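Local coordinates for protein AgaA (Rhizobium radiobacter, PDB 6HLX) that binds the opine agropinic acid as the periplasmic substrate-binding protein of an ABC transporter, consistent with a role in delivering it for import, at residues Met292-Lys298 and Tyr433-Asp438. Residues are numbered along the deposited sequence; the frame is centred on the assembly and turned at random.
With ACT (acetate ion), chain G.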
loop_
_atom_site.group_PDB
_atom_site.type_symbol
_atom_site.label_atom_id
_atom_site.label_comp_id
_atom_site.label_asym_id
_atom_site.label_seq_id
_atom_site.Cartn_x
_atom_site.Cartn_y
_atom_site.Cartn_z
ATOM N N MET A 292 -15.535 4.169 9.321
ATOM C CA MET A 292 -15.742 4.939 10.542
ATOM C C MET A 292 -14.828 6.154 10.542
ATOM O O MET A 292 -13.670 6.065 10.089
ATOM C CB MET A 292 -15.542 4.060 11.778
ATOM C CG MET A 292 -16.672 3.013 11.882
ATOM S SD MET A 292 -16.589 2.017 13.376
ATOM C CE MET A 292 -15.095 1.031 13.032
ATOM N N GLY A 293 -15.398 7.292 10.944
ATOM C CA GLY A 293 -14.719 8.579 10.915
ATOM C C GLY A 293 -15.202 9.429 9.751
ATOM O O GLY A 293 -14.971 10.642 9.739
ATOM N N TYR A 294 -15.870 8.803 8.744
ATOM C CA TYR A 294 -16.394 9.532 7.591
ATOM C C TYR A 294 -17.464 10.509 8.084
ATOM O O TYR A 294 -18.280 10.146 8.942
ATOM C CB TYR A 294 -17.049 8.570 6.576
ATOM C CG TYR A 294 -17.649 9.293 5.392
ATOM C CD1 TYR A 294 -16.871 9.626 4.285
ATOM C CD2 TYR A 294 -18.991 9.669 5.385
ATOM C CE1 TYR A 294 -17.418 10.308 3.196
ATOM C CE2 TYR A 294 -19.538 10.375 4.314
ATOM C CZ TYR A 294 -18.753 10.670 3.212
ATOM O OH TYR A 294 -19.299 11.329 2.143
ATOM N N SER A 295 -17.490 11.719 7.500
ATOM C CA SER A 295 -18.491 12.733 7.882
ATOM C C SER A 295 -18.682 13.724 6.751
ATOM O O SER A 295 -17.706 14.295 6.259
ATOM C CB SER A 295 -18.054 13.459 9.155
ATOM O OG SER A 295 -18.671 14.731 9.286
ATOM N N ASP A 296 -19.941 13.959 6.346
ATOM C CA ASP A 296 -20.231 14.955 5.304
ATOM C C ASP A 296 -19.994 16.362 5.846
ATOM O O ASP A 296 -19.508 17.226 5.111
ATOM C CB ASP A 296 -21.682 14.835 4.805
ATOM C CG ASP A 296 -21.906 13.633 3.913
ATOM O OD1 ASP A 296 -21.105 13.433 2.974
ATOM O OD2 ASP A 296 -22.887 12.894 4.152
ATOM N N ALA A 297 -20.310 16.563 7.131
ATOM C CA ALA A 297 -20.202 17.835 7.856
ATOM C C ALA A 297 -18.761 18.323 7.986
ATOM O O ALA A 297 -18.555 19.534 7.968
ATOM C CB ALA A 297 -20.820 17.703 9.240
ATOM N N LYS A 298 -17.775 17.390 8.146
ATOM C CA LYS A 298 -16.346 17.703 8.310
ATOM C C LYS A 298 -15.544 17.603 6.996
ATOM O O LYS A 298 -14.307 17.710 7.012
ATOM C CB LYS A 298 -15.709 16.774 9.366
ATOM C CG LYS A 298 -16.370 16.813 10.741
ATOM C CD LYS A 298 -15.741 15.761 11.649
ATOM C CE LYS A 298 -16.615 15.380 12.826
ATOM N NZ LYS A 298 -15.894 14.442 13.731
ATOM N N TYR A 433 -13.635 7.095 16.468
ATOM C CA TYR A 433 -13.028 7.586 15.221
ATOM C C TYR A 433 -13.500 9.013 14.882
ATOM O O TYR A 433 -12.716 9.792 14.330
ATOM C CB TYR A 433 -13.220 6.596 14.066
ATOM C CG TYR A 433 -12.428 5.330 14.314
ATOM C CD1 TYR A 433 -11.033 5.328 14.237
ATOM C CD2 TYR A 433 -13.062 4.156 14.716
ATOM C CE1 TYR A 433 -10.292 4.177 14.506
ATOM C CE2 TYR A 433 -12.334 2.995 14.981
ATOM C CZ TYR A 433 -10.948 3.016 14.890
ATOM O OH TYR A 433 -10.220 1.903 15.215
ATOM N N ASP A 434 -14.752 9.368 15.247
ATOM C CA ASP A 434 -15.245 10.731 15.025
ATOM C C ASP A 434 -14.426 11.737 15.853
ATOM O O ASP A 434 -14.083 12.812 15.352
ATOM C CB ASP A 434 -16.734 10.845 15.376
ATOM C CG ASP A 434 -17.683 10.186 14.389
ATOM O OD1 ASP A 434 -17.283 9.982 13.209
ATOM O OD2 ASP A 434 -18.822 9.865 14.790
ATOM N N ALA A 435 -14.104 11.388 17.124
ATOM C CA ALA A 435 -13.274 12.253 17.971
ATOM C C ALA A 435 -11.832 12.293 17.427
ATOM O O ALA A 435 -11.192 13.350 17.435
ATOM C CB ALA A 435 -13.291 11.768 19.419
ATOM N N PHE A 436 -11.343 11.151 16.905
ATOM C CA PHE A 436 -9.995 11.072 16.317
ATOM C C PHE A 436 -9.909 12.056 15.132
ATOM O O PHE A 436 -8.929 12.792 15.016
ATOM C CB PHE A 436 -9.681 9.632 15.833
ATOM C CG PHE A 436 -8.616 9.625 14.752
ATOM C CD1 PHE A 436 -7.266 9.720 15.079
ATOM C CD2 PHE A 436 -8.967 9.619 13.409
ATOM C CE1 PHE A 436 -6.289 9.802 14.077
ATOM C CE2 PHE A 436 -7.990 9.724 12.408
ATOM C CZ PHE A 436 -6.657 9.794 12.752
ATOM N N VAL A 437 -10.953 12.075 14.276
ATOM C CA VAL A 437 -10.962 12.917 13.064
ATOM C C VAL A 437 -10.792 14.415 13.423
ATOM O O VAL A 437 -10.010 15.116 12.781
ATOM C CB VAL A 437 -12.204 12.640 12.196
ATOM C CG1 VAL A 437 -12.456 13.791 11.238
ATOM C CG2 VAL A 437 -12.048 11.328 11.421
ATOM N N ASP A 438 -11.483 14.887 14.476
ATOM C CA ASP A 438 -11.344 16.289 14.927
ATOM C C ASP A 438 -9.880 16.605 15.258
ATOM O O ASP A 438 -9.363 17.645 14.834
ATOM C CB ASP A 438 -12.208 16.514 16.175
ATOM C CG ASP A 438 -13.706 16.450 15.917
ATOM O OD1 ASP A 438 -14.108 16.368 14.733
ATOM O OD2 ASP A 438 -14.479 16.516 16.899
HETATM C C ACT G . -22.449 13.363 8.596
HETATM O O ACT G . -22.240 12.615 7.599
HETATM O OXT ACT G . -22.364 13.030 9.779
HETATM C CH3 ACT G . -22.809 14.813 8.341
HETATM O O HOH W 1 -15.947 12.173 11.822
HETATM O O HOH W 2 -18.136 8.303 11.123
#
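A water-bridged loop-on-helix contact, closed at one end by a salt bridge, lays the irregular segment 292-298 along one side of a helix in this periplasmic binding protein, away from the agropinic acid pocket. The two backbones come closest at Gly293, whose CA lies 4.7 Å from CA of Asp434. At its phi of 104° a CB would jam against the carbonyl O of Met292, and an ideal CB would also lie only 3.2 Å from Val437 CG2, so the position has no space for a side chain; Gly293 O reaches 3.4 Å from the same Val437 CG2. Two waters connect the carboxylate of Asp434 to the loop backbone: one donates to Asp434 OD1 and Gly293 O and accepts from Lys298 NZ, while the other donates to Asp434 OD1 and Tyr294 O and accepts from Gly293 N. The extended Lys298 side chain passes Val437, with CD 3.9 Å from Val437 CG1, and its NZ forms a salt bridge to Asp438 OD1 at 2.8 Å. The turn carrying this lysine is held by an ST motif, in which Lys298 N donates to Ser295 OG (3.0 Å). At the other end, Met292 CB packs 3.8 Å from Tyr433 CD2, and its sulfur makes an oblique Met-aromatic contact. The loop, which links strand 280-281 to helix 306-315, thus covers one side of helix 426-443, while Phe436 of that helix packs against helices 388-393 and 411-422.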